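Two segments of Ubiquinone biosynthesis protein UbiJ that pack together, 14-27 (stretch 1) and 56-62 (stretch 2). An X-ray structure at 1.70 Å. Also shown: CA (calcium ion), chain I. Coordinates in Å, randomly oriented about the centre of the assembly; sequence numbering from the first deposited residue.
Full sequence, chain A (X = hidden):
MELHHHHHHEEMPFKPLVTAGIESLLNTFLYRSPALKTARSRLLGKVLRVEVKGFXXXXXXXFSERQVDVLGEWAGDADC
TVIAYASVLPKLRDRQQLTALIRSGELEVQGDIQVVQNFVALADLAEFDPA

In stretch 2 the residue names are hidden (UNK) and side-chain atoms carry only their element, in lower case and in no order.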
ATOM      1  N   PHE A  14       5.288   0.508  12.340  1.00 27.75           N
ATOM      2  CA  PHE A  14       4.682   0.191  11.041  1.00 25.94           C
ATOM      3  C   PHE A  14       4.481   1.382  10.116  1.00 25.94           C
ATOM      4  O   PHE A  14       4.855   1.289   8.935  1.00 24.47           O
ATOM      5  CB  PHE A  14       3.357  -0.567  11.229  1.00 27.60           C
ATOM      6  CG  PHE A  14       2.828  -1.252   9.993  1.00 28.63           C
ATOM      7  CD1 PHE A  14       3.542  -2.288   9.390  1.00 31.49           C
ATOM      8  CD2 PHE A  14       1.623  -0.857   9.420  1.00 30.24           C
ATOM      9  CE1 PHE A  14       3.043  -2.933   8.254  1.00 32.56           C
ATOM     10  CE2 PHE A  14       1.135  -1.495   8.272  1.00 32.91           C
ATOM     11  CZ  PHE A  14       1.851  -2.524   7.697  1.00 32.05           C
ATOM     12  N   LYS A  15       3.823   2.454  10.610  1.00 22.36           N
ATOM     13  CA  LYS A  15       3.508   3.628   9.796  1.00 22.34           C
ATOM     14  C   LYS A  15       4.741   4.226   9.077  1.00 23.41           C
ATOM     15  O   LYS A  15       4.640   4.365   7.867  1.00 23.13           O
ATOM     16  CB  LYS A  15       2.739   4.701  10.616  1.00 26.41           C
ATOM     17  CG  LYS A  15       2.414   5.989   9.850  1.00 38.24           C
ATOM     18  CD  LYS A  15       1.098   5.917   9.085  1.00 43.14           C
ATOM     19  CE  LYS A  15       1.015   6.992   8.021  1.00 46.73           C
ATOM     20  NZ  LYS A  15       0.696   8.326   8.595  1.00 38.68           N
ATOM     21  N   PRO A  16       5.898   4.546   9.737  1.00 23.06           N
ATOM     22  CA  PRO A  16       7.057   5.081   8.984  1.00 23.16           C
ATOM     23  C   PRO A  16       7.589   4.126   7.905  1.00 24.25           C
ATOM     24  O   PRO A  16       8.077   4.595   6.877  1.00 22.85           O
ATOM     25  CB  PRO A  16       8.104   5.360  10.078  1.00 26.03           C
ATOM     26  CG  PRO A  16       7.334   5.415  11.344  1.00 30.59           C
ATOM     27  CD  PRO A  16       6.227   4.432  11.178  1.00 25.56           C
ATOM     28  N   LEU A  17       7.449   2.791   8.112  1.00 20.77           N
ATOM     29  CA  LEU A  17       7.853   1.808   7.094  1.00 19.74           C
ATOM     30  C   LEU A  17       6.936   1.898   5.876  1.00 22.59           C
ATOM     31  O   LEU A  17       7.412   1.782   4.749  1.00 20.74           O
ATOM     32  CB  LEU A  17       7.838   0.378   7.662  1.00 20.03           C
ATOM     33  CG  LEU A  17       8.973   0.011   8.608  1.00 25.75           C
ATOM     34  CD1 LEU A  17       8.780  -1.421   9.091  1.00 26.43           C
ATOM     35  CD2 LEU A  17      10.360   0.186   7.932  1.00 27.38           C
ATOM     36  N   VAL A  18       5.621   2.111   6.101  1.00 19.70           N
ATOM     37  CA  VAL A  18       4.638   2.262   5.016  1.00 19.87           C
ATOM     38  C   VAL A  18       4.929   3.561   4.208  1.00 21.00           C
ATOM     39  O   VAL A  18       4.975   3.524   2.967  1.00 19.94           O
ATOM     40  CB  VAL A  18       3.183   2.203   5.553  1.00 24.64           C
ATOM     41  CG1 VAL A  18       2.165   2.658   4.505  1.00 24.59           C
ATOM     42  CG2 VAL A  18       2.850   0.802   6.089  1.00 24.74           C
ATOM     43  N   THR A  19       5.117   4.710   4.910  1.00 18.61           N
ATOM     44  CA  THR A  19       5.393   5.978   4.202  1.00 18.16           C
ATOM     45  C   THR A  19       6.710   5.903   3.400  1.00 21.18           C
ATOM     46  O   THR A  19       6.742   6.336   2.243  1.00 21.06           O
ATOM     47  CB  THR A  19       5.310   7.176   5.134  1.00 26.12           C
ATOM     48  OG1 THR A  19       6.312   7.047   6.125  1.00 26.53           O
ATOM     49  CG2 THR A  19       3.956   7.300   5.793  1.00 25.74           C
ATOM     50  N   ALA A  20       7.762   5.311   3.989  1.00 18.67           N
ATOM     51  CA  ALA A  20       9.057   5.116   3.298  1.00 20.26           C
ATOM     52  C   ALA A  20       8.918   4.243   2.029  1.00 21.20           C
ATOM     53  O   ALA A  20       9.508   4.575   0.995  1.00 20.06           O
ATOM     54  CB  ALA A  20      10.079   4.512   4.248  1.00 21.79           C
ATOM     55  N   GLY A  21       8.115   3.174   2.117  1.00 18.37           N
ATOM     56  CA  GLY A  21       7.832   2.258   1.006  1.00 18.17           C
ATOM     57  C   GLY A  21       7.092   2.958  -0.122  1.00 19.37           C
ATOM     58  O   GLY A  21       7.467   2.837  -1.297  1.00 18.32           O
ATOM     59  N   ILE A  22       6.072   3.749   0.228  1.00 15.44           N
ATOM     60  CA  ILE A  22       5.318   4.519  -0.771  1.00 15.67           C
ATOM     61  C   ILE A  22       6.247   5.523  -1.454  1.00 18.15           C
ATOM     62  O   ILE A  22       6.201   5.649  -2.673  1.00 17.86           O
ATOM     63  CB  ILE A  22       4.020   5.166  -0.166  1.00 18.30           C
ATOM     64  CG1 ILE A  22       3.006   4.063   0.215  1.00 19.39           C
ATOM     65  CG2 ILE A  22       3.357   6.172  -1.143  1.00 19.03           C
ATOM     66  CD1 ILE A  22       1.884   4.585   1.168  1.00 24.44           C
ATOM     67  N   GLU A  23       7.108   6.212  -0.673  1.00 15.57           N
ATOM     68  CA  GLU A  23       8.053   7.191  -1.216  1.00 15.25           C
ATOM     69  C   GLU A  23       8.997   6.520  -2.230  1.00 18.17           C
ATOM     70  O   GLU A  23       9.191   7.049  -3.334  1.00 16.82           O
ATOM     71  CB  GLU A  23       8.862   7.854  -0.082  1.00 16.41           C
ATOM     72  CG  GLU A  23       9.851   8.883  -0.599  1.00 19.84           C
ATOM     73  CD  GLU A  23      10.530   9.717   0.471  1.00 30.04           C
ATOM     74  OE1 GLU A  23       9.815  10.254   1.347  1.00 18.53           O
ATOM     75  OE2 GLU A  23      11.765   9.908   0.379  1.00 31.39           O
ATOM     76  N   SER A  24       9.568   5.345  -1.855  1.00 16.42           N
ATOM     77  CA  SER A  24      10.467   4.609  -2.741  1.00 16.26           C
ATOM     78  C   SER A  24       9.761   4.240  -4.067  1.00 21.22           C
ATOM     79  O   SER A  24      10.318   4.460  -5.140  1.00 21.75           O
ATOM     80  CB  SER A  24      10.986   3.354  -2.040  1.00 19.81           C
ATOM     81  OG  SER A  24      11.862   2.648  -2.898  1.00 31.70           O
ATOM     82  N   LEU A  25       8.530   3.720  -3.972  1.00 18.42           N
ATOM     83  CA  LEU A  25       7.699   3.319  -5.117  1.00 19.09           C
ATOM     84  C   LEU A  25       7.447   4.522  -6.034  1.00 21.08           C
ATOM     85  O   LEU A  25       7.678   4.414  -7.237  1.00 20.28           O
ATOM     86  CB  LEU A  25       6.352   2.755  -4.645  1.00 20.93           C
ATOM     87  CG  LEU A  25       6.214   1.215  -4.501  1.00 29.01           C
ATOM     88  CD1 LEU A  25       4.979   0.864  -3.725  1.00 29.46           C
ATOM     89  CD2 LEU A  25       6.098   0.561  -5.864  1.00 36.80           C
ATOM     90  N   LEU A  26       6.979   5.649  -5.465  1.00 16.76           N
ATOM     91  CA  LEU A  26       6.700   6.875  -6.227  1.00 16.97           C
ATOM     92  C   LEU A  26       7.932   7.427  -6.909  1.00 20.65           C
ATOM     93  O   LEU A  26       7.838   7.857  -8.054  1.00 21.09           O
ATOM     94  CB  LEU A  26       6.058   7.947  -5.340  1.00 16.99           C
ATOM     95  CG  LEU A  26       4.631   7.670  -4.866  1.00 21.44           C
ATOM     96  CD1 LEU A  26       4.212   8.698  -3.836  1.00 20.47           C
ATOM     97  CD2 LEU A  26       3.629   7.584  -6.058  1.00 23.77           C
ATOM     98  N   ASN A  27       9.093   7.416  -6.223  1.00 16.24           N
ATOM     99  CA  ASN A  27      10.305   7.923  -6.844  1.00 16.72           C
ATOM    100  C   ASN A  27      10.807   7.032  -7.990  1.00 20.16           C
ATOM    101  O   ASN A  27      11.146   7.550  -9.054  1.00 18.87           O
ATOM    102  CB  ASN A  27      11.384   8.208  -5.822  1.00 18.20           C
ATOM    103  CG  ASN A  27      11.073   9.501  -5.097  1.00 25.25           C
ATOM    104  OD1 ASN A  27      10.967  10.574  -5.707  1.00 20.96           O
ATOM    105  ND2 ASN A  27      10.873   9.415  -3.807  1.00 19.76           N
ATOM    106  N   UNK A  56      -6.689   5.635   9.613  1.00 38.53           N
ATOM    107  CA  UNK A  56      -6.676   6.695  10.621  1.00 39.69           C
ATOM    108  C   UNK A  56      -5.660   7.811  10.357  1.00 43.62           C
ATOM    109  O   UNK A  56      -5.733   8.857  11.005  1.00 44.99           O
ATOM    110  c   UNK A  56      -6.476   6.098  12.014  1.00 45.06           C
ATOM    111  o   UNK A  56      -5.236   5.411  12.085  1.00 55.70           O
ATOM    112  N   UNK A  57      -4.733   7.608   9.399  1.00 37.64           N
ATOM    113  CA  UNK A  57      -3.675   8.574   9.109  1.00 35.59           C
ATOM    114  C   UNK A  57      -3.700   9.127   7.680  1.00 33.79           C
ATOM    115  O   UNK A  57      -4.165   8.472   6.763  1.00 33.07           O
ATOM    116  c   UNK A  57      -2.025   7.756  10.890  1.00 47.37           C
ATOM    117  o   UNK A  57      -2.219   6.693   8.688  1.00 45.31           O
ATOM    118  c   UNK A  57      -2.309   7.935   9.394  1.00 46.83           C
ATOM    119  N   UNK A  58      -3.119  10.304   7.496  1.00 27.83           N
ATOM    120  CA  UNK A  58      -2.990  10.988   6.207  1.00 26.09           C
ATOM    121  C   UNK A  58      -1.661  10.590   5.518  1.00 27.64           C
ATOM    122  O   UNK A  58      -0.740  10.095   6.177  1.00 27.18           O
ATOM    123  c   UNK A  58      -2.987  12.501   6.437  1.00 29.37           C
ATOM    124  o   UNK A  58      -4.064  12.932   7.253  1.00 33.71           O
ATOM    125  N   UNK A  59      -1.577  10.830   4.200  1.00 22.63           N
ATOM    126  CA  UNK A  59      -0.363  10.695   3.402  1.00 21.48           C
ATOM    127  C   UNK A  59      -0.141  12.090   2.793  1.00 23.85           C
ATOM    128  O   UNK A  59      -1.067  12.676   2.248  1.00 25.04           O
ATOM    129  c   UNK A  59      -0.509   9.689   2.258  1.00 22.27           C
ATOM    130  c   UNK A  59      -0.686   7.395   1.321  1.00 30.18           C
ATOM    131  c   UNK A  59      -0.478   8.191   2.591  1.00 29.05           C
ATOM    132  c   UNK A  59       0.879   7.763   3.222  1.00 32.43           C
ATOM    133  N   UNK A  60       1.052  12.618   2.910  1.00 16.92           N
ATOM    134  CA  UNK A  60       1.342  13.936   2.352  1.00 16.15           C
ATOM    135  C   UNK A  60       2.510  13.785   1.372  1.00 19.69           C
ATOM    136  O   UNK A  60       3.553  13.254   1.728  1.00 20.08           O
ATOM    137  c   UNK A  60       1.861  16.365   2.824  1.00 19.31           C
ATOM    138  c   UNK A  60       0.332  15.085   4.419  1.00 19.10           C
ATOM    139  c   UNK A  60       0.461  14.300   5.708  1.00 28.89           C
ATOM    140  c   UNK A  60       1.570  14.989   3.458  1.00 18.59           C
ATOM    141  N   UNK A  61       2.288  14.197   0.127  1.00 15.13           N
ATOM    142  CA  UNK A  61       3.277  14.116  -0.954  1.00 14.23           C
ATOM    143  C   UNK A  61       3.811  15.528  -1.216  1.00 18.54           C
ATOM    144  O   UNK A  61       3.017  16.444  -1.486  1.00 17.36           O
ATOM    145  c   UNK A  61       2.489  12.013  -2.365  1.00 19.21           C
ATOM    146  c   UNK A  61       1.792  11.659  -3.670  1.00 18.03           C
ATOM    147  c   UNK A  61       2.628  13.555  -2.227  1.00 14.41           C
ATOM    148  c   UNK A  61       1.763  11.378  -1.196  1.00 20.94           C
ATOM    149  N   UNK A  62       5.130  15.717  -1.099  1.00 13.29           N
ATOM    150  CA  UNK A  62       5.757  17.046  -1.329  1.00 13.51           C
ATOM    151  C   UNK A  62       6.659  16.899  -2.538  1.00 17.43           C
ATOM    152  O   UNK A  62       7.661  16.196  -2.462  1.00 17.55           O
ATOM    153  c   UNK A  62       5.664  17.557   1.164  1.00 17.84           C
ATOM    154  c   UNK A  62       7.132  18.939  -0.360  1.00 19.15           C
ATOM    155  c   UNK A  62       6.547  17.555  -0.090  1.00 17.77           C
TER
HETATM  156 CA    CA I 207      11.659  11.311   2.325  0.50 17.83          CA
HETATM  157  O   HOH W   1       9.815  11.951   3.769  1.00 30.61           O
HETATM  158  O   HOH W   2      12.566  12.510   4.174  1.00 48.65           O
HETATM  159  O   HOH W   3      13.759  11.199   1.684  1.00 43.04           O
HETATM  160  O   HOH W   4      11.774   9.395   3.483  1.00 35.34           O

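Position 56, in the loop before the strand, carries two side-chain atoms, a carbon followed by an oxygen. Its side chain is out of reach of the helix. A single hydroxymethyl group identifies S56.

Position 57 has three side-chain atoms, a carbon that bears both an oxygen and a second carbon. Its CA-to-CB bond points toward the helix, and the branching carbon, CB, lies 3.1 Å from NZ of K15. A beta-branched hydroxyl residue is T57. Its OG1 is 3.3 Å from NZ of K15, but the angle is too poor for a hydrogen bond.

At position 58 the side chain is again one carbon and one oxygen, and its CA-to-CB bond points away from the helix. What reaches stretch 1 is the backbone: the carbonyl O of position 58 accepts a weak hydrogen bond of 3.3 Å from NZ of K15. The residue is S58, whose OG is hydrogen-bonded elsewhere in the structure.

Position 59 shows four carbons forked at the second. Although CA-to-CB points sideways, the end of the side chain comes nearer to the helix and meets T19 and I22. The gamma fork and the absence of polar atoms make it L59. CD1 of I22 lies near both L59 methyls, 3.8 Å from CD1 of L59 and 3.9 Å from CD2 of L59, while CG2 of T19 is 4.0 Å from CD2 of L59.

Position 60 also has four carbons, but they fork at the first, and one arm is two carbons long. It is buried yet makes no contact with stretch 1. This is I60.

Position 61 returns to four carbons forked at the second, with an end that approaches L26. It is L61, and its CD2 lies 3.8 Å from CD1 of L26.

Position 62 has three carbons, one carrying the other two, and is out of reach of the helix. The residue is V62.

The contact follows the alternation of the strand: the CA-to-CB bonds of L59 and L61 point sideways, but their side-chain ends come nearer to the helix, whereas I60 and V62 do not touch it. On the helix, K15, T19, I22 and L26 recur at spacings of three or four residues and so form one stripe. With the two axes inclined at 37° and running in broadly the same direction, the stripe meets the strand in order, from the lysine near T57 and S58 to L26 at L61. Only 298 Å² is buried, mostly through apolar packing beyond the weak lysine bond.

Stretch 2 56-62: STSLILV
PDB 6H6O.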